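Local coordinates for Adhesin/hemolysin (Burkholderia pseudomallei 1026a, PDB 4G6V), which acts as the toxic tRNase region of a contact-dependent growth inhibition system, which blocks related neighbouring bacteria, and is held here in complex with its immunity protein CdiI, at residues 116-119 with 120-124; 93-97 with 98-102; 49-52 with 53-57. All blocks are in the same frame, centred on the assembly; numbering follows the deposited sequence.

In the fold
Contact 1 is the most buried of the three and runs along helix 111-123. Contact 2 is a hairpin in the mixed sheet, buried at its base and exposed at its turn. Contact 3 is a proline-rich loop turn ahead of helix 57-74, its centre about 19 Å from the centre of the chain. Strand 99-104 leaves contact 2 and leads to the helix of contact 1, bringing Asp93, Asp102 and Lys121, probable active-site residues, near one another; Thr49 of contact 3 binds Glu66, probably the fourth. Helical carbonyl bonds dominate contact 1, cross-strand bonds and aromatic packing contact 2, and a doubly bound carbonyl contact 3. CdiI reaches all three.

Contact 1 (116-119 with 120-124)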
ATOM      1  N   THR A 116      -1.444   7.068   8.935  1.00 24.09           N
ATOM      2  CA  THR A 116      -2.635   7.240   8.100  1.00 31.04           C
ATOM      3  C   THR A 116      -2.625   6.197   6.981  1.00 32.74           C
ATOM      4  O   THR A 116      -3.656   5.635   6.599  1.00 32.05           O
ATOM      5  CB  THR A 116      -2.715   8.660   7.465  1.00 38.94           C
ATOM      6  OG1 THR A 116      -2.849   9.661   8.485  1.00 40.52           O
ATOM      7  CG2 THR A 116      -3.903   8.767   6.521  1.00 19.37           C
ATOM      8  N   THR A 117      -1.431   5.929   6.482  1.00 31.43           N
ATOM      9  CA  THR A 117      -1.261   5.079   5.323  1.00 32.52           C
ATOM     10  C   THR A 117      -1.556   3.649   5.711  1.00 32.84           C
ATOM     11  O   THR A 117      -2.359   2.977   5.074  1.00 34.47           O
ATOM     12  CB  THR A 117       0.172   5.271   4.721  1.00 30.35           C
ATOM     13  OG1 THR A 117       0.286   6.624   4.266  1.00 22.80           O
ATOM     14  CG2 THR A 117       0.445   4.324   3.556  1.00 20.61           C
ATOM     15  N   ILE A 118      -0.906   3.196   6.772  1.00 34.19           N
ATOM     16  CA  ILE A 118      -1.167   1.887   7.334  1.00 26.37           C
ATOM     17  C   ILE A 118      -2.656   1.703   7.611  1.00 33.39           C
ATOM     18  O   ILE A 118      -3.275   0.725   7.160  1.00 32.45           O
ATOM     19  CB  ILE A 118      -0.429   1.718   8.666  1.00 29.31           C
ATOM     20  CG1 ILE A 118       1.032   1.350   8.415  1.00 36.36           C
ATOM     21  CG2 ILE A 118      -1.083   0.616   9.495  1.00 40.46           C
ATOM     22  CD1 ILE A 118       1.938   1.638   9.592  1.00 35.16           C
ATOM     23  N   SER A 119      -3.220   2.633   8.378  1.00 31.86           N
ATOM     24  CA  SER A 119      -4.644   2.596   8.721  1.00 31.12           C
ATOM     25  C   SER A 119      -5.499   2.291   7.491  1.00 32.02           C
ATOM     26  O   SER A 119      -6.315   1.356   7.511  1.00 26.44           O
ATOM     27  CB  SER A 119      -5.076   3.918   9.355  1.00 26.73           C
ATOM     28  OG  SER A 119      -6.371   3.803   9.907  1.00 30.87           O
ATOM     29  N   ASN A 120      -5.280   3.056   6.412  1.00 27.79           N
ATOM     30  CA  ASN A 120      -6.028   2.846   5.173  1.00 28.65           C
ATOM     31  C   ASN A 120      -5.705   1.582   4.380  1.00 30.82           C
ATOM     32  O   ASN A 120      -6.596   0.988   3.758  1.00 32.15           O
ATOM     33  CB  ASN A 120      -6.000   4.087   4.305  1.00 17.32           C
ATOM     34  CG  ASN A 120      -6.862   5.195   4.878  1.00 30.60           C
ATOM     35  OD1 ASN A 120      -8.098   5.144   4.806  1.00 27.71           O
ATOM     36  ND2 ASN A 120      -6.225   6.180   5.499  1.00 29.91           N
ATOM     37  N   LYS A 121      -4.445   1.164   4.422  1.00 22.71           N
ATOM     38  CA  LYS A 121      -4.070  -0.124   3.874  1.00 32.21           C
ATOM     39  C   LYS A 121      -4.885  -1.207   4.567  1.00 28.11           C
ATOM     40  O   LYS A 121      -5.292  -2.180   3.945  1.00 27.22           O
ATOM     41  CB  LYS A 121      -2.573  -0.384   4.061  1.00 31.38           C
ATOM     42  CG  LYS A 121      -1.716   0.110   2.932  1.00 26.96           C
ATOM     43  CD  LYS A 121      -0.283   0.272   3.382  1.00 36.67           C
ATOM     44  CE  LYS A 121       0.642   0.754   2.262  1.00 29.90           C
ATOM     45  NZ  LYS A 121       0.670  -0.166   1.080  1.00 36.04           N
ATOM     46  N   VAL A 122      -5.119  -1.029   5.862  1.00 31.34           N
ATOM     47  CA  VAL A 122      -5.988  -1.937   6.605  1.00 34.32           C
ATOM     48  C   VAL A 122      -7.466  -1.759   6.236  1.00 33.23           C
ATOM     49  O   VAL A 122      -8.092  -2.699   5.744  1.00 38.73           O
ATOM     50  CB  VAL A 122      -5.789  -1.813   8.131  1.00 36.72           C
ATOM     51  CG1 VAL A 122      -6.863  -2.633   8.905  1.00 24.99           C
ATOM     52  CG2 VAL A 122      -4.362  -2.239   8.502  1.00 27.74           C
ATOM     53  N   SER A 123      -8.023  -0.567   6.447  1.00 34.02           N
ATOM     54  CA  SER A 123      -9.459  -0.351   6.165  1.00 33.47           C
ATOM     55  C   SER A 123      -9.878  -0.557   4.699  1.00 34.96           C
ATOM     56  O   SER A 123     -10.895  -1.189   4.433  1.00 28.07           O
ATOM     57  CB  SER A 123      -9.970   1.005   6.690  1.00 21.50           C
ATOM     58  OG  SER A 123      -9.124   2.088   6.354  1.00 26.28           O
ATOM     59  N   SER A 124      -9.108  -0.044   3.743  1.00 35.86           N
ATOM     60  CA  SER A 124      -9.510  -0.218   2.343  1.00 33.66           C
ATOM     61  C   SER A 124      -8.852  -1.413   1.660  1.00 34.97           C
ATOM     62  O   SER A 124      -9.446  -2.038   0.774  1.00 33.83           O
ATOM     63  CB  SER A 124      -9.286   1.055   1.527  1.00 30.77           C
ATOM     64  OG  SER A 124     -10.359   1.957   1.664  1.00 33.11           O
TER
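Thr116 and Asn120 lie side by side on helix 111-123 and meet at the carbonyl oxygen of Thr116, which accepts two bonds from the one asparagine. Asn120 N gives Thr116 O the regular helical hydrogen bond at 3.1 Å. Asn120 ND2 adds a second to Thr116 O at 2.8 Å, less straight, with an N-H...O angle of 144°. The two nitrogens come from opposite faces of the carbonyl plane. The amide can curl back to this oxygen because CG of Asn120 stands beside its own backbone N (chi1 -72°).

Farther along, Lys121 N binds Thr117 O at 2.8 Å, Val122 N binds Ile118 O at 2.9 Å and Ser123 N binds Ser119 O at 2.8 Å, so each of these carbonyls is satisfied within the helix. The threonine hydroxyls turn back on earlier carbonyls, Thr116 OG1 to Arg112 O and Thr117 OG1 to Asn113 O; Thr117 OG1 also bonds to Asn97 of CdiI. The Lys121 stem runs alongside Thr117, with CE 3.8 Å from Thr117 CG2, and bends only at its last torsion (chi4 -59°). Its NZ forms salt bridges to Asp96 and Asp4 of CdiI. The helix is the crossover of a beta-alpha-beta unit between strands 99-104 and 129-133, and Lys121 is probably an active-site residue of this PDDEXK-type nuclease domain.

Contact 2 (93-97 with 98-102); sequences DYTIN and GQVFD
Phe101 and Ile96 pack against each other on one face of a beta hairpin, in which strand 94-96 returns through a type I' turn as strand 99-104. The isoleucine crosses the ring at about a right angle. Its terminal methyl CD1 sits over one ring face, 4.0 Å from the centroid of Phe101 and 23° off the ring normal, a CH-pi contact offset toward the rim. At the root of the side chain, Ile96 CB comes within 3.5 Å of Phe101 CD1. With CG1 beside the backbone N (chi1 -64°), the branch carries CD1 across the ring. Val131 of the next strand touches both side chains, and Leu73 of helix 57-74 packs on Ile96. Tyr94 shares this face: its CD2 lies 3.9 Å from Phe101 CB, which approaches in the plane of the tyrosine ring at its edge, while its OH bonds to Glu66 O.

Gly98 lies at the solvent-exposed tip, where Asn97 and Gly98 both have positive phi, as the two central residues of a type I' turn do. The flanking pair closes the turn from both sides, Ile96 N to Gln99 O at 2.8 Å and Gln99 N to Ile96 O at 3.2 Å. At the other end stand Asp93 and Asp102, both probably active-site residues. Asp93 OD2 accepts from Asn103 N and from Ala2 N of CdiI, and Asp102 OD1 accepts an almost straight hydrogen bond from Asp93 N (2.9 Å, 175°), met nearly along its C-O axis.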
ATOM      1  N   ASP A  93       2.129 -10.615   0.637  1.00 36.18           N
ATOM      2  CA  ASP A  93       3.566 -10.604   0.437  1.00 35.25           C
ATOM      3  C   ASP A  93       4.246 -11.825   1.058  1.00 35.87           C
ATOM      4  O   ASP A  93       4.970 -12.563   0.382  1.00 40.93           O
ATOM      5  CB  ASP A  93       4.161  -9.322   1.036  1.00 37.44           C
ATOM      6  CG  ASP A  93       3.856  -8.088   0.209  1.00 34.78           C
ATOM      7  OD1 ASP A  93       3.472  -8.242  -0.976  1.00 37.86           O
ATOM      8  OD2 ASP A  93       4.012  -6.965   0.745  1.00 33.53           O
ATOM      9  N   TYR A  94       4.011 -12.013   2.352  1.00 35.67           N
ATOM     10  CA  TYR A  94       4.627 -13.091   3.103  1.00 35.40           C
ATOM     11  C   TYR A  94       3.624 -13.917   3.891  1.00 41.35           C
ATOM     12  O   TYR A  94       2.441 -13.559   4.001  1.00 37.76           O
ATOM     13  CB  TYR A  94       5.561 -12.536   4.158  1.00 29.87           C
ATOM     14  CG  TYR A  94       6.352 -11.332   3.747  1.00 39.23           C
ATOM     15  CD1 TYR A  94       7.284 -11.401   2.700  1.00 36.83           C
ATOM     16  CD2 TYR A  94       6.225 -10.136   4.445  1.00 34.86           C
ATOM     17  CE1 TYR A  94       8.026 -10.312   2.344  1.00 31.15           C
ATOM     18  CE2 TYR A  94       6.979  -9.037   4.104  1.00 40.72           C
ATOM     19  CZ  TYR A  94       7.880  -9.128   3.046  1.00 31.67           C
ATOM     20  OH  TYR A  94       8.622  -8.030   2.693  1.00 34.77           O
ATOM     21  N   THR A  95       4.198 -14.880   4.616  1.00 35.42           N
ATOM     22  CA  THR A  95       3.598 -15.601   5.738  1.00 36.98           C
ATOM     23  C   THR A  95       4.715 -15.686   6.802  1.00 31.28           C
ATOM     24  O   THR A  95       5.769 -16.259   6.526  1.00 34.26           O
ATOM     25  CB  THR A  95       3.149 -17.012   5.339  1.00 42.55           C
ATOM     26  OG1 THR A  95       4.278 -17.764   4.878  1.00 42.80           O
ATOM     27  CG2 THR A  95       2.105 -16.945   4.233  1.00 40.10           C
ATOM     28  N   ILE A  96       4.516 -15.113   7.996  1.00 40.48           N
ATOM     29  CA  ILE A  96       5.589 -15.038   8.967  1.00 43.32           C
ATOM     30  C   ILE A  96       5.188 -15.872  10.189  1.00 48.43           C
ATOM     31  O   ILE A  96       4.267 -15.504  10.963  1.00 39.12           O
ATOM     32  CB  ILE A  96       5.940 -13.577   9.321  1.00 36.47           C
ATOM     33  CG1 ILE A  96       6.475 -12.855   8.094  1.00 28.87           C
ATOM     34  CG2 ILE A  96       6.975 -13.507  10.448  1.00 38.53           C
ATOM     35  CD1 ILE A  96       6.962 -11.485   8.385  1.00 34.98           C
ATOM     36  N   ASN A  97       5.856 -17.019  10.330  1.00 47.86           N
ATOM     37  CA  ASN A  97       5.464 -18.023  11.321  1.00 43.24           C
ATOM     38  C   ASN A  97       3.968 -18.349  11.216  1.00 48.24           C
ATOM     39  O   ASN A  97       3.271 -18.483  12.232  1.00 40.35           O
ATOM     40  CB  ASN A  97       5.831 -17.566  12.737  1.00 34.05           C
ATOM     41  CG  ASN A  97       7.316 -17.332  12.893  1.00 44.41           C
ATOM     42  OD1 ASN A  97       8.099 -17.701  12.019  1.00 52.88           O
ATOM     43  ND2 ASN A  97       7.716 -16.727  14.007  1.00 40.78           N
ATOM     44  N   GLY A  98       3.486 -18.456   9.978  1.00 40.16           N
ATOM     45  CA  GLY A  98       2.117 -18.850   9.721  1.00 42.12           C
ATOM     46  C   GLY A  98       1.170 -17.705   9.398  1.00 44.01           C
ATOM     47  O   GLY A  98       0.232 -17.899   8.628  1.00 40.45           O
ATOM     48  N   GLN A  99       1.412 -16.526   9.980  1.00 44.30           N
ATOM     49  CA  GLN A  99       0.541 -15.342   9.808  1.00 41.26           C
ATOM     50  C   GLN A  99       0.758 -14.582   8.488  1.00 40.69           C
ATOM     51  O   GLN A  99       1.893 -14.205   8.172  1.00 39.35           O
ATOM     52  CB  GLN A  99       0.750 -14.347  10.964  1.00 30.86           C
ATOM     53  CG  GLN A  99       0.532 -14.916  12.356  1.00 49.94           C
ATOM     54  CD  GLN A  99       0.828 -13.894  13.455  1.00 68.09           C
ATOM     55  OE1 GLN A  99       1.976 -13.484  13.645  1.00 69.60           O
ATOM     56  NE2 GLN A  99      -0.213 -13.480  14.183  1.00 52.87           N
ATOM     57  N   VAL A 100      -0.312 -14.334   7.728  1.00 28.39           N
ATOM     58  CA  VAL A 100      -0.177 -13.472   6.547  1.00 32.02           C
ATOM     59  C   VAL A 100       0.290 -12.061   6.944  1.00 38.66           C
ATOM     60  O   VAL A 100      -0.241 -11.456   7.895  1.00 31.45           O
ATOM     61  CB  VAL A 100      -1.444 -13.419   5.637  1.00 36.47           C
ATOM     62  CG1 VAL A 100      -1.676 -14.771   4.931  1.00 21.61           C
ATOM     63  CG2 VAL A 100      -2.710 -12.914   6.410  1.00 27.34           C
ATOM     64  N   PHE A 101       1.317 -11.590   6.225  1.00 42.91           N
ATOM     65  CA  PHE A 101       1.984 -10.301   6.448  1.00 35.56           C
ATOM     66  C   PHE A 101       2.159  -9.544   5.127  1.00 39.02           C
ATOM     67  O   PHE A 101       2.263 -10.152   4.053  1.00 34.58           O
ATOM     68  CB  PHE A 101       3.369 -10.530   7.045  1.00 32.83           C
ATOM     69  CG  PHE A 101       3.475 -10.237   8.518  1.00 34.45           C
ATOM     70  CD1 PHE A 101       3.344 -11.253   9.449  1.00 34.31           C
ATOM     71  CD2 PHE A 101       3.747  -8.950   8.972  1.00 32.78           C
ATOM     72  CE1 PHE A 101       3.466 -10.990  10.813  1.00 33.07           C
ATOM     73  CE2 PHE A 101       3.865  -8.678  10.338  1.00 33.06           C
ATOM     74  CZ  PHE A 101       3.728  -9.700  11.256  1.00 30.25           C
ATOM     75  N   ASP A 102       2.200  -8.218   5.205  1.00 35.92           N
ATOM     76  CA  ASP A 102       2.498  -7.396   4.037  1.00 35.92           C
ATOM     77  C   ASP A 102       3.655  -6.436   4.331  1.00 37.15           C
ATOM     78  O   ASP A 102       3.807  -5.974   5.468  1.00 37.53           O
ATOM     79  CB  ASP A 102       1.260  -6.630   3.559  1.00 38.77           C
ATOM     80  CG  ASP A 102       0.396  -7.446   2.599  1.00 53.17           C
ATOM     81  OD1 ASP A 102       0.779  -8.588   2.257  1.00 50.58           O
ATOM     82  OD2 ASP A 102      -0.670  -6.936   2.179  1.00 54.11           O
TER

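Contact 3 (49-52 with 53-57); sequences TQIP and PLSDE
Pro53 follows directly on Pro52, its ring carbon CD 3.7 Å from Pro52 CB, and takes the second position of a type I beta turn running from Pro52 to Ser55. Leu54 fills the third position with its side chain directed away from segment 49-52, and packs on Asp73 of CdiI. Ser55 closes the turn by gripping Pro52 O twice. Its backbone N binds Pro52 O at 3.0 Å from above the carbonyl plane, whereas Ser55 OG reaches Pro52 O at 2.6 Å with a smaller tilt. Because OG stands beside the serine's own backbone N (chi1 -41°), both donors converge on the one acceptor. The hydroxyl also lies against the proline ring, 3.4 Å from Pro52 CD. Asp56 is the N-cap: its OD1 accepts from Thr59 N and makes a salt bridge to Arg101 of CdiI. At Glu57 helix 57-74 begins. The turn lies in the loop that leads from strand 43-45 to this helix, with Ile51 packed on Thr60, Leu63 and Ile64 of the helix, Pro52 on Leu63, and Thr49 O bonded to Asn67 farther along it.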
ATOM      1  N   THR A  49      10.046 -12.241  -5.015  1.00 33.74           N
ATOM      2  CA  THR A  49       9.334 -11.381  -5.964  1.00 34.56           C
ATOM      3  C   THR A  49      10.166 -10.968  -7.200  1.00 40.33           C
ATOM      4  O   THR A  49      11.269 -10.430  -7.079  1.00 24.29           O
ATOM      5  CB  THR A  49       8.812 -10.117  -5.262  1.00 35.21           C
ATOM      6  OG1 THR A  49       7.748 -10.464  -4.366  1.00 27.34           O
ATOM      7  CG2 THR A  49       8.313  -9.121  -6.291  1.00 35.42           C
ATOM      8  N   GLN A  50       9.633 -11.214  -8.392  1.00 40.75           N
ATOM      9  CA  GLN A  50      10.335 -10.815  -9.611  1.00 33.54           C
ATOM     10  C   GLN A  50       9.890  -9.422 -10.072  1.00 41.85           C
ATOM     11  O   GLN A  50       8.708  -9.170 -10.300  1.00 38.90           O
ATOM     12  CB  GLN A  50      10.120 -11.841 -10.720  1.00 28.37           C
ATOM     13  CG  GLN A  50      10.745 -13.176 -10.399  1.00 35.30           C
ATOM     14  CD  GLN A  50      10.567 -14.196 -11.508  1.00 43.66           C
ATOM     15  OE1 GLN A  50       9.735 -14.008 -12.416  1.00 25.87           O
ATOM     16  NE2 GLN A  50      11.356 -15.295 -11.445  1.00 24.65           N
ATOM     17  N   ILE A  51      10.857  -8.522 -10.200  1.00 38.67           N
ATOM     18  CA  ILE A  51      10.591  -7.131 -10.529  1.00 34.63           C
ATOM     19  C   ILE A  51      10.616  -6.973 -12.033  1.00 34.34           C
ATOM     20  O   ILE A  51      11.621  -7.283 -12.649  1.00 41.30           O
ATOM     21  CB  ILE A  51      11.635  -6.225  -9.860  1.00 34.29           C
ATOM     22  CG1 ILE A  51      11.648  -6.524  -8.357  1.00 26.09           C
ATOM     23  CG2 ILE A  51      11.378  -4.726 -10.175  1.00 28.03           C
ATOM     24  CD1 ILE A  51      12.656  -5.760  -7.594  1.00 35.63           C
ATOM     25  N   PRO A  52       9.492  -6.524 -12.629  1.00 34.59           N
ATOM     26  CA  PRO A  52       9.385  -6.325 -14.077  1.00 34.09           C
ATOM     27  C   PRO A  52      10.323  -5.208 -14.529  1.00 41.79           C
ATOM     28  O   PRO A  52      10.335  -4.137 -13.910  1.00 37.94           O
ATOM     29  CB  PRO A  52       7.920  -5.899 -14.273  1.00 29.40           C
ATOM     30  CG  PRO A  52       7.217  -6.390 -13.050  1.00 31.54           C
ATOM     31  CD  PRO A  52       8.218  -6.225 -11.950  1.00 34.35           C
ATOM     32  N   PRO A  53      11.090  -5.458 -15.604  1.00 38.03           N
ATOM     33  CA  PRO A  53      12.123  -4.574 -16.141  1.00 29.21           C
ATOM     34  C   PRO A  53      11.635  -3.131 -16.296  1.00 37.24           C
ATOM     35  O   PRO A  53      12.370  -2.191 -15.983  1.00 35.28           O
ATOM     36  CB  PRO A  53      12.393  -5.165 -17.524  1.00 26.63           C
ATOM     37  CG  PRO A  53      11.919  -6.556 -17.467  1.00 25.31           C
ATOM     38  CD  PRO A  53      10.823  -6.605 -16.490  1.00 33.87           C
ATOM     39  N   LEU A  54      10.408  -2.957 -16.781  1.00 36.74           N
ATOM     40  CA  LEU A  54       9.913  -1.614 -17.101  1.00 39.47           C
ATOM     41  C   LEU A  54       9.480  -0.779 -15.894  1.00 33.24           C
ATOM     42  O   LEU A  54       9.379   0.438 -16.005  1.00 39.96           O
ATOM     43  CB  LEU A  54       8.818  -1.649 -18.175  1.00 30.13           C
ATOM     44  CG  LEU A  54       9.381  -1.998 -19.557  1.00 37.42           C
ATOM     45  CD1 LEU A  54       8.302  -2.069 -20.608  1.00 28.53           C
ATOM     46  CD2 LEU A  54      10.443  -1.017 -19.963  1.00 19.20           C
ATOM     47  N   SER A  55       9.256  -1.420 -14.757  1.00 21.70           N
ATOM     48  CA  SER A  55       9.032  -0.703 -13.510  1.00 28.19           C
ATOM     49  C   SER A  55      10.077   0.382 -13.346  1.00 28.82           C
ATOM     50  O   SER A  55      11.252   0.160 -13.604  1.00 33.41           O
ATOM     51  CB  SER A  55       9.111  -1.652 -12.293  1.00 34.11           C
ATOM     52  OG  SER A  55       8.485  -2.899 -12.548  1.00 32.58           O
ATOM     53  N   ASP A  56       9.638   1.547 -12.890  1.00 35.02           N
ATOM     54  CA  ASP A  56      10.495   2.714 -12.677  1.00 32.62           C
ATOM     55  C   ASP A  56      11.220   2.635 -11.339  1.00 33.06           C
ATOM     56  O   ASP A  56      11.171   1.616 -10.676  1.00 32.54           O
ATOM     57  CB  ASP A  56       9.632   3.966 -12.669  1.00 36.87           C
ATOM     58  CG  ASP A  56       8.421   3.812 -11.773  1.00 46.22           C
ATOM     59  OD1 ASP A  56       8.554   3.959 -10.533  1.00 39.92           O
ATOM     60  OD2 ASP A  56       7.344   3.492 -12.317  1.00 53.00           O
ATOM     61  N   GLU A  57      11.856   3.728 -10.927  1.00 33.32           N
ATOM     62  CA  GLU A  57      12.698   3.704  -9.737  1.00 34.02           C
ATOM     63  C   GLU A  57      11.915   3.535  -8.450  1.00 35.61           C
ATOM     64  O   GLU A  57      12.328   2.787  -7.572  1.00 32.76           O
ATOM     65  CB  GLU A  57      13.604   4.936  -9.651  1.00 36.45           C
ATOM     66  CG  GLU A  57      14.666   5.017 -10.759  1.00 45.88           C
ATOM     67  CD  GLU A  57      14.098   5.409 -12.131  1.00 60.75           C
ATOM     68  OE1 GLU A  57      13.038   6.111 -12.197  1.00 44.19           O
ATOM     69  OE2 GLU A  57      14.740   5.010 -13.134  1.00 48.89           O
TER